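Local coordinates for toluene, o-xylene monooxygenase oxygenase subunit (Pseudomonas stutzeri, PDB 2INC), which forms part of the oxygenase component of a bacterial multicomponent monooxygenase that probably hydroxylates toluene, o-xylene and related aromatic compounds, at residues Glu20-Ser25 with Ala67-Asp72; Gly92-Leu97 with Asp240-Leu245; Gly101-Leu106 with Arg167-Cys172; Thr149-Asp154 with Glu255-Trp260; Pro190-Phe195 with Glu294-Ala299. One frame throughout, in Å; residues are numbered along the deposited sequence.

Contact 1 of 5, residues Glu20-Ser25 with Ala67-Asp72; sequences EYEVVS and AFRDPD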
# COMPACT_ATOMS: atom_id res chain seq x y z
N GLU B 20 -16.52 7.75 5.07
CA GLU B 20 -15.72 6.76 5.79
C GLU B 20 -15.87 7.00 7.29
O GLU B 20 -16.08 6.04 8.03
CB GLU B 20 -14.25 6.85 5.36
CG GLU B 20 -13.24 6.08 6.28
CD GLU B 20 -11.79 6.39 5.93
OE1 GLU B 20 -11.50 7.51 5.42
OE2 GLU B 20 -10.91 5.54 6.19
N TYR B 21 -15.83 8.28 7.72
CA TYR B 21 -15.97 8.64 9.13
C TYR B 21 -17.26 8.05 9.70
O TYR B 21 -17.25 7.42 10.77
CB TYR B 21 -15.84 10.14 9.40
CG TYR B 21 -16.21 10.55 10.80
CD1 TYR B 21 -15.37 10.27 11.88
CD2 TYR B 21 -17.43 11.20 11.06
CE1 TYR B 21 -15.72 10.66 13.16
CE2 TYR B 21 -17.79 11.59 12.32
CZ TYR B 21 -16.96 11.29 13.38
OH TYR B 21 -17.33 11.68 14.64
N GLU B 22 -18.39 8.31 9.04
CA GLU B 22 -19.65 7.75 9.52
C GLU B 22 -19.70 6.23 9.48
O GLU B 22 -20.19 5.59 10.43
CB GLU B 22 -20.81 8.35 8.74
CG GLU B 22 -21.03 9.81 9.11
CD GLU B 22 -22.02 10.49 8.18
OE1 GLU B 22 -21.79 10.49 6.93
OE2 GLU B 22 -23.02 11.03 8.72
N VAL B 23 -19.16 5.64 8.42
CA VAL B 23 -19.18 4.19 8.28
C VAL B 23 -18.47 3.48 9.43
O VAL B 23 -18.95 2.45 9.89
CB VAL B 23 -18.51 3.75 6.95
CG1 VAL B 23 -18.21 2.22 6.93
CG2 VAL B 23 -19.40 4.17 5.78
N VAL B 24 -17.34 4.02 9.88
CA VAL B 24 -16.52 3.27 10.87
C VAL B 24 -16.63 3.77 12.30
O VAL B 24 -16.02 3.15 13.20
CB VAL B 24 -15.02 3.27 10.49
CG1 VAL B 24 -14.82 2.76 9.04
CG2 VAL B 24 -14.44 4.70 10.58
N SER B 25 -17.42 4.83 12.53
CA SER B 25 -17.43 5.53 13.84
C SER B 25 -18.74 5.55 14.59
O SER B 25 -18.75 5.85 15.80
CB SER B 25 -16.97 6.99 13.72
OG SER B 25 -15.80 7.04 12.93
N ALA B 67 -25.90 10.91 17.50
CA ALA B 67 -25.86 11.93 16.45
C ALA B 67 -24.59 12.80 16.45
O ALA B 67 -24.33 13.49 15.49
CB ALA B 67 -27.10 12.83 16.50
N PHE B 68 -23.80 12.75 17.51
CA PHE B 68 -22.61 13.57 17.57
C PHE B 68 -21.62 13.22 16.47
O PHE B 68 -21.39 12.04 16.17
CB PHE B 68 -21.89 13.41 18.93
CG PHE B 68 -20.60 14.20 19.02
CD1 PHE B 68 -20.63 15.59 19.12
CD2 PHE B 68 -19.34 13.56 18.94
CE1 PHE B 68 -19.43 16.35 19.16
CE2 PHE B 68 -18.15 14.30 19.00
CZ PHE B 68 -18.18 15.68 19.11
N ARG B 69 -21.02 14.25 15.88
CA ARG B 69 -20.04 14.10 14.81
C ARG B 69 -18.82 14.97 15.14
O ARG B 69 -18.96 16.16 15.36
CB ARG B 69 -20.65 14.50 13.44
CG ARG B 69 -21.91 13.72 13.04
CD ARG B 69 -21.50 12.30 12.62
NE ARG B 69 -22.65 11.44 12.21
CZ ARG B 69 -23.34 10.65 13.04
NH1 ARG B 69 -24.33 9.90 12.56
NH2 ARG B 69 -23.06 10.56 14.33
N ASP B 70 -17.63 14.36 15.18
CA ASP B 70 -16.34 15.08 15.25
C ASP B 70 -16.22 16.02 14.06
O ASP B 70 -16.25 15.55 12.92
CB ASP B 70 -15.18 14.08 15.16
CG ASP B 70 -13.80 14.73 15.19
OD1 ASP B 70 -12.76 13.99 15.08
OD2 ASP B 70 -13.72 15.97 15.38
N PRO B 71 -16.05 17.35 14.32
CA PRO B 71 -15.88 18.31 13.21
C PRO B 71 -14.63 18.07 12.35
O PRO B 71 -14.64 18.40 11.15
CB PRO B 71 -15.84 19.69 13.94
CG PRO B 71 -15.41 19.38 15.32
CD PRO B 71 -16.04 18.03 15.64
N ASP B 72 -13.57 17.46 12.93
CA ASP B 72 -12.40 17.07 12.15
C ASP B 72 -12.58 15.69 11.46
O ASP B 72 -11.80 15.33 10.62
CB ASP B 72 -11.14 17.05 13.05
CG ASP B 72 -10.65 18.46 13.44
OD1 ASP B 72 -11.35 19.15 14.23
OD2 ASP B 72 -9.57 18.88 12.96
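The phenol oxygen of Tyr21 accepts a nearly straight hydrogen bond from the backbone of Asp70, with N to OH at 2.8 Å and an angle of 163° at the hydrogen. A longer salt bridge lies beside it, Glu22 OE2 to Arg69 NE at 3.5 Å, in which the oxygen meets the guanidinium at its edge. Neither charge depends on this pairing alone: Glu22 OE2 also binds Arg16, and Arg69 NH2 is held by the carbonyl oxygens of Phe68 and Asn66. Tyr21 reaches across because its CG lies anti to the backbone N (chi1 170°), which sends the ring out from the short helix 20-25 to the loop. Packing follows: Arg69 CD lies at the ring edge, 3.8 Å from CE2 of Tyr21, and Asp70 CB lies against the Tyr21 hydroxyl oxygen at 3.3 Å. Asp70 is itself fixed by an Asx turn, its OD2 accepting from Asp72 N at 2.9 Å. A phenylalanine in place of Tyr21 would probably leave the Asp70 N-H without its acceptor and let this part of the loop shift. Further out, Tyr21 packs on Thr143 and Phe68 on Ile144, both of helix 142-172, so the contact fastens the N-terminal region beside the helical bundle. The one hydrogen bond across the contact runs from loop backbone to a phenol oxygen, while the long ion pair beside it is shared with other partners.

Contact 2 of 5, residues Gly92-Leu97 with Asp240-Leu245; sequences GLFDQL and DTLLGL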
# COMPACT_ATOMS: atom_id res chain seq x y z
N GLY B 92 12.21 16.20 13.01
CA GLY B 92 13.18 16.95 12.29
C GLY B 92 13.77 18.07 13.12
O GLY B 92 14.99 18.25 13.11
N LEU B 93 12.92 18.85 13.79
CA LEU B 93 13.38 19.91 14.70
C LEU B 93 14.33 19.38 15.71
O LEU B 93 15.39 19.96 15.91
CB LEU B 93 12.27 20.56 15.50
CG LEU B 93 11.49 21.61 14.71
CD1 LEU B 93 10.28 22.14 15.53
CD2 LEU B 93 12.47 22.73 14.29
N PHE B 94 13.95 18.30 16.37
CA PHE B 94 14.85 17.70 17.37
C PHE B 94 16.19 17.34 16.72
O PHE B 94 17.26 17.56 17.30
CB PHE B 94 14.24 16.44 17.96
CG PHE B 94 13.04 16.70 18.88
CD1 PHE B 94 12.35 15.61 19.43
CD2 PHE B 94 12.62 17.99 19.18
CE1 PHE B 94 11.28 15.80 20.26
CE2 PHE B 94 11.50 18.20 20.03
CZ PHE B 94 10.86 17.09 20.58
N ASP B 95 16.12 16.72 15.53
CA ASP B 95 17.34 16.20 14.91
C ASP B 95 18.20 17.37 14.49
O ASP B 95 19.37 17.42 14.75
CB ASP B 95 16.96 15.35 13.72
CG ASP B 95 18.14 14.72 13.00
OD1 ASP B 95 19.18 14.39 13.62
OD2 ASP B 95 17.92 14.40 11.79
N GLN B 96 17.60 18.34 13.81
CA GLN B 96 18.39 19.39 13.19
C GLN B 96 18.89 20.44 14.21
O GLN B 96 20.00 20.98 14.07
CB GLN B 96 17.62 19.91 11.95
CG GLN B 96 17.62 18.68 10.95
CD GLN B 96 17.31 19.00 9.51
OE1 GLN B 96 17.82 19.96 8.98
NE2 GLN B 96 16.48 18.12 8.85
N LEU B 97 18.15 20.64 15.31
CA LEU B 97 18.57 21.61 16.32
C LEU B 97 19.68 21.00 17.19
O LEU B 97 20.61 21.72 17.60
CB LEU B 97 17.36 22.18 17.11
CG LEU B 97 16.57 23.24 16.31
CD1 LEU B 97 15.28 23.64 17.01
CD2 LEU B 97 17.42 24.47 16.08
N ASP B 240 15.26 29.99 23.39
CA ASP B 240 14.98 28.55 23.26
C ASP B 240 14.09 28.37 22.05
O ASP B 240 12.87 28.30 22.18
CB ASP B 240 14.30 28.00 24.51
CG ASP B 240 14.34 26.47 24.57
OD1 ASP B 240 14.39 25.79 23.51
OD2 ASP B 240 14.35 25.91 25.68
N THR B 241 14.68 28.30 20.86
CA THR B 241 13.78 28.23 19.72
C THR B 241 13.10 26.86 19.65
O THR B 241 11.96 26.79 19.22
CB THR B 241 14.39 28.75 18.35
OG1 THR B 241 14.35 27.73 17.34
CG2 THR B 241 15.79 29.33 18.53
N LEU B 242 13.76 25.79 20.11
CA LEU B 242 13.17 24.46 20.05
C LEU B 242 11.84 24.49 20.83
O LEU B 242 10.76 24.21 20.28
CB LEU B 242 14.16 23.38 20.59
CG LEU B 242 13.94 21.91 20.24
CD1 LEU B 242 15.21 21.18 20.45
CD2 LEU B 242 12.94 21.37 21.19
N LEU B 243 11.88 24.89 22.10
CA LEU B 243 10.66 24.80 22.91
C LEU B 243 9.58 25.75 22.35
O LEU B 243 8.39 25.43 22.32
CB LEU B 243 10.97 25.10 24.38
CG LEU B 243 9.75 24.98 25.33
CD1 LEU B 243 8.94 23.69 25.14
CD2 LEU B 243 10.21 25.16 26.72
N GLY B 244 10.01 26.91 21.87
CA GLY B 244 9.08 27.87 21.23
C GLY B 244 8.35 27.11 20.14
O GLY B 244 7.13 27.09 20.12
N LEU B 245 9.08 26.40 19.30
CA LEU B 245 8.43 25.65 18.20
C LEU B 245 7.65 24.40 18.62
O LEU B 245 6.60 24.13 18.07
CB LEU B 245 9.45 25.28 17.12
CG LEU B 245 10.00 26.49 16.36
CD1 LEU B 245 11.17 26.03 15.48
CD2 LEU B 245 8.90 27.18 15.51
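Leu242 turns its CG anti to the backbone N (chi1 -161°), whereas Leu93, Leu97 and Leu245 hold theirs anti to the carbonyl carbon, and these settings turn the branched ends in between the two helices, where they meet one another and the CB atoms opposite. The methyls of Leu242 divide the work. CD2 reaches Phe94 CE2 at 3.7 Å, the two side chains standing roughly at right angles, and CD1 lies 4.1 Å from Leu97 CB. Leu97 and Leu242 lie alongside each other, head to tail, with CD1 of Leu97 3.8 Å from Leu242 CB. One turn along, Leu93 crosses Leu245, with CD1 of Leu93 3.6 Å from CB of Leu245 and CD2 of Leu93 3.7 Å from CD1 of Leu245. The segments run almost exactly antiparallel, at 175° with axes 10.6 Å apart, as neighbouring helices do in the bundle of the ferritin clan; this is leucine-rich packing with no hydrogen bond across it. Asp240 N-caps helix 241-268, its OD1 accepting from Leu243 N at 3.0 Å, while its OD2 takes the indole N-H of Trp110. Tyr164 lies almost parallel to the Phe94 ring. Beyond Leu93 and Leu97 comes the second copy of this protein: Leu93 packs on its Tyr89 and Leu97 on its Leu245.

Contact 3 of 5, residues Gly101-Leu106 with Arg167-Cys172; sequences GHDQML and RELANC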
# COMPACT_ATOMS: atom_id res chain seq x y z
N GLY B 101 23.67 22.14 17.82
CA GLY B 101 24.09 22.47 19.19
C GLY B 101 23.23 23.52 19.90
O GLY B 101 23.74 24.25 20.76
N HIS B 102 21.93 23.56 19.58
CA HIS B 102 20.96 24.48 20.22
C HIS B 102 20.97 24.50 21.77
O HIS B 102 20.89 25.55 22.41
CB HIS B 102 19.56 24.08 19.71
CG HIS B 102 18.43 24.68 20.47
ND1 HIS B 102 17.98 24.17 21.68
CD2 HIS B 102 17.65 25.76 20.20
CE1 HIS B 102 17.00 24.93 22.14
NE2 HIS B 102 16.75 25.88 21.24
N ASP B 103 21.07 23.33 22.39
CA ASP B 103 20.93 23.27 23.84
C ASP B 103 22.13 23.89 24.52
O ASP B 103 21.99 24.50 25.59
CB ASP B 103 20.72 21.82 24.31
CG ASP B 103 19.32 21.28 23.92
OD1 ASP B 103 19.13 20.05 24.03
OD2 ASP B 103 18.45 22.08 23.48
N GLN B 104 23.31 23.69 23.90
CA GLN B 104 24.60 24.27 24.35
C GLN B 104 24.59 25.79 24.38
O GLN B 104 25.37 26.39 25.10
CB GLN B 104 25.76 23.76 23.46
CG GLN B 104 26.15 22.25 23.66
CD GLN B 104 25.12 21.19 23.10
OE1 GLN B 104 25.12 20.02 23.53
NE2 GLN B 104 24.26 21.60 22.13
N MET B 105 23.72 26.42 23.60
CA MET B 105 23.65 27.89 23.53
C MET B 105 22.67 28.53 24.52
O MET B 105 22.60 29.74 24.64
CB MET B 105 23.25 28.34 22.12
CG MET B 105 24.05 27.72 20.98
SD MET B 105 25.76 28.24 21.17
CE MET B 105 25.61 30.04 21.21
N LEU B 106 21.84 27.73 25.20
CA LEU B 106 20.89 28.29 26.18
C LEU B 106 21.66 28.81 27.39
O LEU B 106 22.71 28.24 27.75
CB LEU B 106 19.92 27.19 26.66
CG LEU B 106 19.17 26.34 25.62
CD1 LEU B 106 18.46 25.11 26.28
CD2 LEU B 106 18.20 27.23 24.84
N ARG B 167 15.71 13.86 28.51
CA ARG B 167 16.99 13.15 28.31
C ARG B 167 18.04 13.98 27.60
O ARG B 167 19.21 13.98 27.97
CB ARG B 167 16.81 11.92 27.45
CG ARG B 167 16.51 10.71 28.14
CD ARG B 167 17.82 9.89 28.44
NE ARG B 167 18.44 10.48 29.57
CZ ARG B 167 18.14 10.29 30.86
NH1 ARG B 167 18.83 11.03 31.69
NH2 ARG B 167 17.25 9.43 31.32
N GLU B 168 17.66 14.66 26.54
CA GLU B 168 18.62 15.50 25.80
C GLU B 168 19.17 16.61 26.66
O GLU B 168 20.39 16.89 26.65
CB GLU B 168 17.95 16.12 24.57
CG GLU B 168 17.72 15.16 23.47
CD GLU B 168 17.76 15.88 22.14
OE1 GLU B 168 18.59 15.50 21.27
OE2 GLU B 168 16.97 16.85 21.97
N LEU B 169 18.30 17.23 27.45
CA LEU B 169 18.74 18.19 28.49
C LEU B 169 19.66 17.62 29.54
O LEU B 169 20.70 18.23 29.84
CB LEU B 169 17.53 18.92 29.11
CG LEU B 169 16.80 19.88 28.13
CD1 LEU B 169 15.43 20.22 28.71
CD2 LEU B 169 17.62 21.17 27.87
N ALA B 170 19.33 16.45 30.10
CA ALA B 170 20.19 15.79 31.06
C ALA B 170 21.54 15.47 30.46
O ALA B 170 22.55 15.43 31.19
CB ALA B 170 19.57 14.53 31.52
N ASN B 171 21.58 15.13 29.17
CA ASN B 171 22.87 14.81 28.55
C ASN B 171 23.68 16.10 28.47
O ASN B 171 24.88 16.08 28.72
CB ASN B 171 22.71 14.20 27.16
CG ASN B 171 22.23 12.78 27.20
OD1 ASN B 171 22.29 12.11 28.22
ND2 ASN B 171 21.77 12.30 26.06
N CYS B 172 23.04 17.20 28.09
CA CYS B 172 23.74 18.47 27.95
C CYS B 172 24.14 19.06 29.31
O CYS B 172 25.22 19.67 29.45
CB CYS B 172 22.87 19.46 27.19
SG CYS B 172 23.81 20.86 26.47
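Two carboxylates come close here, crossing at about a right angle, with Asp103 OD1 4.4 Å from Glu168 OE2 and the carboxylate planes 78° apart. NH2 of Arg165, one turn before Glu168 on helix 142-172, forms salt bridges with both oxygens, and its positive charge probably offsets their repulsion. The other oxygen of Asp103 is also engaged: OD2 accepts from His102 ND1 at 2.8 Å, the acceptor lying in the plane of the imidazole, so neighbouring side chains fix the carboxylate at both ends. Next to this charged group the contact turns to sulphur and hydrocarbon. Cys172 SG, set anti to its backbone N (chi1 -161°), reaches toward the loop and rests 3.9 Å from Asp103 CB and 3.3 Å from Gln104 OE1. The Gln104 chain bends at chi2 (72°), which brings its amide back to Gly101, where NE2 of Gln104 donates to Gly101 O at 3.0 Å from above the carbonyl plane. Leu106 CD1 also meets Leu169 CD2 at 4.3 Å, and both leucines touch Leu114 of helix 108-117. Tyr173 OH bonds the carbonyl oxygen of Asp103. The loop thus lies against the C-terminal part of helix 142-172 directly after a Schellman motif, in which Gly101, with positive phi, is the C-prime residue that terminates helix 76-99 and begins the turn toward helix 108-117.

Contact 4 of 5, residues Thr149-Asp154 with Glu255-Trp260; sequences TYETAD and ERHRRW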
# COMPACT_ATOMS: atom_id res chain seq x y z
N THR B 149 -10.34 9.13 22.41
CA THR B 149 -9.29 8.20 21.98
C THR B 149 -8.14 8.96 21.34
O THR B 149 -7.03 8.83 21.77
CB THR B 149 -9.82 7.12 20.94
OG1 THR B 149 -10.95 6.40 21.54
CG2 THR B 149 -8.66 6.08 20.61
N TYR B 150 -8.42 9.78 20.33
CA TYR B 150 -7.33 10.47 19.60
C TYR B 150 -6.71 11.57 20.48
O TYR B 150 -5.52 11.84 20.41
CB TYR B 150 -7.82 11.00 18.23
CG TYR B 150 -8.44 9.86 17.42
CD1 TYR B 150 -9.68 10.02 16.80
CD2 TYR B 150 -7.81 8.61 17.35
CE1 TYR B 150 -10.26 8.97 16.08
CE2 TYR B 150 -8.43 7.50 16.64
CZ TYR B 150 -9.66 7.73 16.00
OH TYR B 150 -10.30 6.68 15.31
N GLU B 151 -7.49 12.12 21.40
CA GLU B 151 -6.97 13.14 22.30
C GLU B 151 -6.03 12.47 23.30
O GLU B 151 -5.00 13.01 23.69
CB GLU B 151 -8.15 13.84 22.99
CG GLU B 151 -7.75 14.73 24.20
CD GLU B 151 -8.97 15.41 24.85
OE1 GLU B 151 -9.89 15.79 24.11
OE2 GLU B 151 -8.95 15.59 26.09
N THR B 152 -6.40 11.29 23.74
CA THR B 152 -5.52 10.54 24.67
C THR B 152 -4.16 10.28 24.01
O THR B 152 -3.09 10.43 24.66
CB THR B 152 -6.17 9.22 25.11
OG1 THR B 152 -7.41 9.56 25.78
CG2 THR B 152 -5.31 8.50 26.11
N ALA B 153 -4.21 9.83 22.75
CA ALA B 153 -2.99 9.58 21.97
C ALA B 153 -2.18 10.86 21.89
O ALA B 153 -0.95 10.83 21.99
CB ALA B 153 -3.35 9.06 20.60
N ASP B 154 -2.83 12.00 21.62
CA ASP B 154 -2.10 13.29 21.64
C ASP B 154 -1.47 13.60 22.98
O ASP B 154 -0.36 14.13 23.02
CB ASP B 154 -3.03 14.44 21.28
CG ASP B 154 -3.54 14.35 19.85
OD1 ASP B 154 -4.59 14.99 19.58
OD2 ASP B 154 -2.94 13.63 18.99
N GLU B 255 -5.74 22.78 19.88
CA GLU B 255 -6.80 23.43 19.09
C GLU B 255 -7.81 22.41 18.55
O GLU B 255 -8.98 22.67 18.57
CB GLU B 255 -6.18 24.24 17.96
CG GLU B 255 -5.54 25.56 18.42
CD GLU B 255 -4.33 25.99 17.49
OE1 GLU B 255 -4.29 25.62 16.28
OE2 GLU B 255 -3.43 26.71 17.98
N ARG B 256 -7.33 21.25 18.10
CA ARG B 256 -8.22 20.15 17.69
C ARG B 256 -9.17 19.66 18.81
O ARG B 256 -10.37 19.47 18.60
CB ARG B 256 -7.41 18.98 17.14
CG ARG B 256 -8.28 17.93 16.49
CD ARG B 256 -7.48 16.96 15.63
NE ARG B 256 -6.36 16.33 16.37
CZ ARG B 256 -5.11 16.69 16.17
NH1 ARG B 256 -4.09 16.14 16.84
NH2 ARG B 256 -4.85 17.64 15.30
N HIS B 257 -8.61 19.42 20.00
CA HIS B 257 -9.41 19.03 21.13
C HIS B 257 -10.48 20.08 21.44
O HIS B 257 -11.61 19.72 21.76
CB HIS B 257 -8.54 18.82 22.36
CG HIS B 257 -7.38 17.90 22.12
ND1 HIS B 257 -6.23 17.92 22.89
CD2 HIS B 257 -7.15 16.99 21.14
CE1 HIS B 257 -5.38 17.02 22.44
NE2 HIS B 257 -5.90 16.44 21.36
N ARG B 258 -10.13 21.36 21.35
CA ARG B 258 -11.12 22.41 21.61
C ARG B 258 -12.22 22.39 20.54
O ARG B 258 -13.38 22.68 20.82
CB ARG B 258 -10.45 23.79 21.68
CG ARG B 258 -9.71 24.08 22.97
CD ARG B 258 -8.84 25.33 22.81
NE ARG B 258 -7.76 25.33 23.81
CZ ARG B 258 -6.96 26.36 23.99
NH1 ARG B 258 -7.12 27.44 23.24
NH2 ARG B 258 -5.98 26.30 24.90
N ARG B 259 -11.85 22.08 19.31
CA ARG B 259 -12.85 22.01 18.23
C ARG B 259 -13.94 20.96 18.48
O ARG B 259 -15.12 21.23 18.31
CB ARG B 259 -12.19 21.77 16.88
CG ARG B 259 -11.46 23.03 16.31
CD ARG B 259 -11.22 22.88 14.83
NE ARG B 259 -10.29 21.79 14.49
CZ ARG B 259 -8.96 21.92 14.48
NH1 ARG B 259 -8.40 23.05 14.86
NH2 ARG B 259 -8.19 20.90 14.14
N TRP B 260 -13.56 19.76 18.91
CA TRP B 260 -14.56 18.73 19.17
C TRP B 260 -15.28 19.02 20.48
O TRP B 260 -16.48 18.70 20.58
CB TRP B 260 -14.02 17.30 19.08
CG TRP B 260 -13.30 16.71 20.30
CD1 TRP B 260 -11.96 16.53 20.45
CD2 TRP B 260 -13.92 16.11 21.46
NE1 TRP B 260 -11.69 15.89 21.67
CE2 TRP B 260 -12.88 15.64 22.30
CE3 TRP B 260 -15.25 15.94 21.89
CZ2 TRP B 260 -13.13 15.01 23.48
CZ3 TRP B 260 -15.49 15.36 23.08
CH2 TRP B 260 -14.45 14.88 23.88
O HOH W 1 -6.91 14.44 18.17
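Asp154 OD1 is gripped by three donors. His257 NE2 comes closest, at 2.6 Å, and meets the anti lone pair of the oxygen, with the ring and carboxylate nearly coplanar. Arg256 NH1 adds a salt bridge at 3.0 Å, approaching from above the carboxylate plane, and a water donates at 2.8 Å while accepting from Arg256 NE, so that it closes a small circuit between the two side chains. Asp154 OD2 takes the hydroxyl of Tyr79, and Arg256 NH1 has a second carboxylate in Asp253. Glu151 covers one face of the His257 ring: its CG lies 3.6 Å above the centroid in a CH-pi contact, 3° off the normal. Glu151 CG lies anti to the backbone N (chi1 167°) and the chain stays extended, which carries OE1 past the imidazole to Trp260 NE1 at 3.0 Å, a weak, bent bond; Asn216 is its stronger partner. His257 ND1 is hydrogen-bonded to Lys220 NZ, so both ring nitrogens have partners. An alanine in place of His257 would probably leave Asp154 OD1 without its closest donor and open a gap beneath the Glu151 chain. The two segments run antiparallel, at 160°, near the centre of the chain: a buried polar layer of side chains and water between helices 142-172 and 241-268, set within an all-helical, ferritin-clan bundle.

Contact 5 of 5, residues Pro190-Phe195 with Glu294-Ala299; sequences PAWQGF and EAYCSA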
# COMPACT_ATOMS: atom_id res chain seq x y z
N PRO B 190 5.65 25.06 44.97
CA PRO B 190 4.42 25.84 45.00
C PRO B 190 3.93 26.12 43.59
O PRO B 190 2.69 26.21 43.43
CB PRO B 190 4.82 27.19 45.62
CG PRO B 190 6.15 26.90 46.34
CD PRO B 190 6.73 25.68 45.79
N ALA B 191 4.85 26.29 42.61
CA ALA B 191 4.42 26.69 41.25
C ALA B 191 3.51 25.64 40.63
O ALA B 191 2.67 25.98 39.78
CB ALA B 191 5.60 26.92 40.31
N TRP B 192 3.66 24.39 41.07
CA TRP B 192 2.86 23.29 40.46
C TRP B 192 1.68 22.82 41.29
O TRP B 192 0.89 21.97 40.84
CB TRP B 192 3.74 22.07 40.26
CG TRP B 192 4.69 22.25 39.13
CD1 TRP B 192 6.01 22.55 39.24
CD2 TRP B 192 4.42 22.11 37.72
NE1 TRP B 192 6.60 22.62 37.99
CE2 TRP B 192 5.64 22.37 37.04
CE3 TRP B 192 3.27 21.80 36.96
CZ2 TRP B 192 5.76 22.32 35.64
CZ3 TRP B 192 3.39 21.76 35.54
CH2 TRP B 192 4.64 22.01 34.91
N GLN B 193 1.54 23.35 42.50
CA GLN B 193 0.49 22.87 43.38
C GLN B 193 -0.95 23.23 42.96
O GLN B 193 -1.87 22.44 43.22
CB GLN B 193 0.80 23.23 44.83
CG GLN B 193 1.95 22.40 45.50
CD GLN B 193 2.18 21.09 44.81
OE1 GLN B 193 1.43 20.11 45.04
NE2 GLN B 193 3.22 21.03 43.93
N GLY B 194 -1.17 24.39 42.35
CA GLY B 194 -2.47 24.72 41.74
C GLY B 194 -2.80 23.64 40.74
O GLY B 194 -3.83 23.00 40.87
N PHE B 195 -1.95 23.43 39.72
CA PHE B 195 -2.20 22.34 38.75
C PHE B 195 -2.37 20.96 39.32
O PHE B 195 -3.23 20.19 38.87
CB PHE B 195 -1.13 22.29 37.66
CG PHE B 195 -1.39 23.31 36.54
CD1 PHE B 195 -0.49 24.34 36.29
CD2 PHE B 195 -2.60 23.28 35.84
CE1 PHE B 195 -0.80 25.34 35.32
CE2 PHE B 195 -2.90 24.22 34.89
CZ PHE B 195 -1.97 25.28 34.62
N GLU B 294 -2.55 30.94 38.52
CA GLU B 294 -1.96 31.91 39.43
C GLU B 294 -0.63 31.39 39.93
O GLU B 294 0.35 32.11 39.83
CB GLU B 294 -2.91 32.30 40.57
CG GLU B 294 -3.96 33.34 40.08
CD GLU B 294 -5.20 33.44 41.00
OE1 GLU B 294 -5.14 32.92 42.12
OE2 GLU B 294 -6.25 33.99 40.57
N ALA B 295 -0.59 30.14 40.42
CA ALA B 295 0.61 29.64 41.10
C ALA B 295 1.76 29.44 40.13
O ALA B 295 2.92 29.71 40.45
CB ALA B 295 0.33 28.38 41.78
N TYR B 296 1.43 28.95 38.93
CA TYR B 296 2.44 28.63 37.94
C TYR B 296 2.99 29.91 37.30
O TYR B 296 4.16 30.16 37.33
CB TYR B 296 1.85 27.66 36.89
CG TYR B 296 2.82 27.20 35.81
CD1 TYR B 296 3.60 26.07 35.99
CD2 TYR B 296 2.90 27.87 34.60
CE1 TYR B 296 4.48 25.64 35.02
CE2 TYR B 296 3.81 27.46 33.59
CZ TYR B 296 4.59 26.33 33.82
OH TYR B 296 5.47 25.85 32.86
N CYS B 297 2.10 30.73 36.77
CA CYS B 297 2.52 31.88 36.02
C CYS B 297 3.11 32.98 36.89
O CYS B 297 3.97 33.71 36.44
CB CYS B 297 1.35 32.40 35.20
SG CYS B 297 0.88 31.27 33.85
N SER B 298 2.69 33.08 38.14
CA SER B 298 3.24 34.12 39.00
C SER B 298 4.72 33.85 39.22
O SER B 298 5.49 34.77 39.48
CB SER B 298 2.50 34.21 40.33
OG SER B 298 2.89 33.10 41.13
N ALA B 299 5.11 32.60 39.11
CA ALA B 299 6.50 32.21 39.39
C ALA B 299 7.40 32.40 38.18
O ALA B 299 8.61 32.40 38.32
CB ALA B 299 6.57 30.79 39.89
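Ala191 and Tyr296 bring the two helical segments together closely, the Ala191 carbonyl oxygen lying 3.2 Å from Tyr296 CA and the segment axes approaching to 6.8 Å at an angle of 150°. Small residues make this possible. Ala191 CA directs a CA-H...O contact to the Ala295 carbonyl oxygen at 3.5 Å, Ala295 CB rests 3.6 Å from Pro190 O, and Gly194 presents no side chain toward Ala295. Farther along, Ala191 CB meets Ala299 CB at 4.0 Å. An aromatic cluster flanks the crossing. Tyr296, its CG anti to the backbone N (chi1 -178°), points the same way as Trp192 and turns its ring edge on the indole face, a T-shaped pair with CE1 of Tyr296 3.6 Å from CZ2 of Trp192 and the planes at 68°. Phe195 in turn directs its edge to the face of Tyr296, offset, with centroids 6.0 Å apart. The outer shell sets both polar tips: Trp192 NE1 donates to the Arg116 carbonyl, and Tyr296 OH bonds that of Phe117, whose ring meets Tyr296 edge-to-face. No conventional hydrogen bond joins the two segments, so their association rests on close backbone packing and aromatic contact, while the hydrogen bonds of the cluster tie it to the end of helix 108-117.

The contacts are spread along a long helical bundle. Contact 1, joining helix 20-25 to the loop before helix 76-99, closes before the others open. Contact 4 lies near the middle, its centre 14 Å from that of contact 1, and touches it through the Asp72–Arg259 salt bridge. Contacts 2 and 3 adjoin at the other end, 11 Å apart between centres, contact 3 nested inside the loop that contact 2 closes. Helix 241-268 serves contacts 2 and 4, and helix 142-172 contacts 3 and 4, so two long helices link the middle of the bundle to its far end. Contact 5, 25 Å from contact 4 between centres, alternates along the chain with contacts 2 and 4, since helix 274-299 follows helix 241-268.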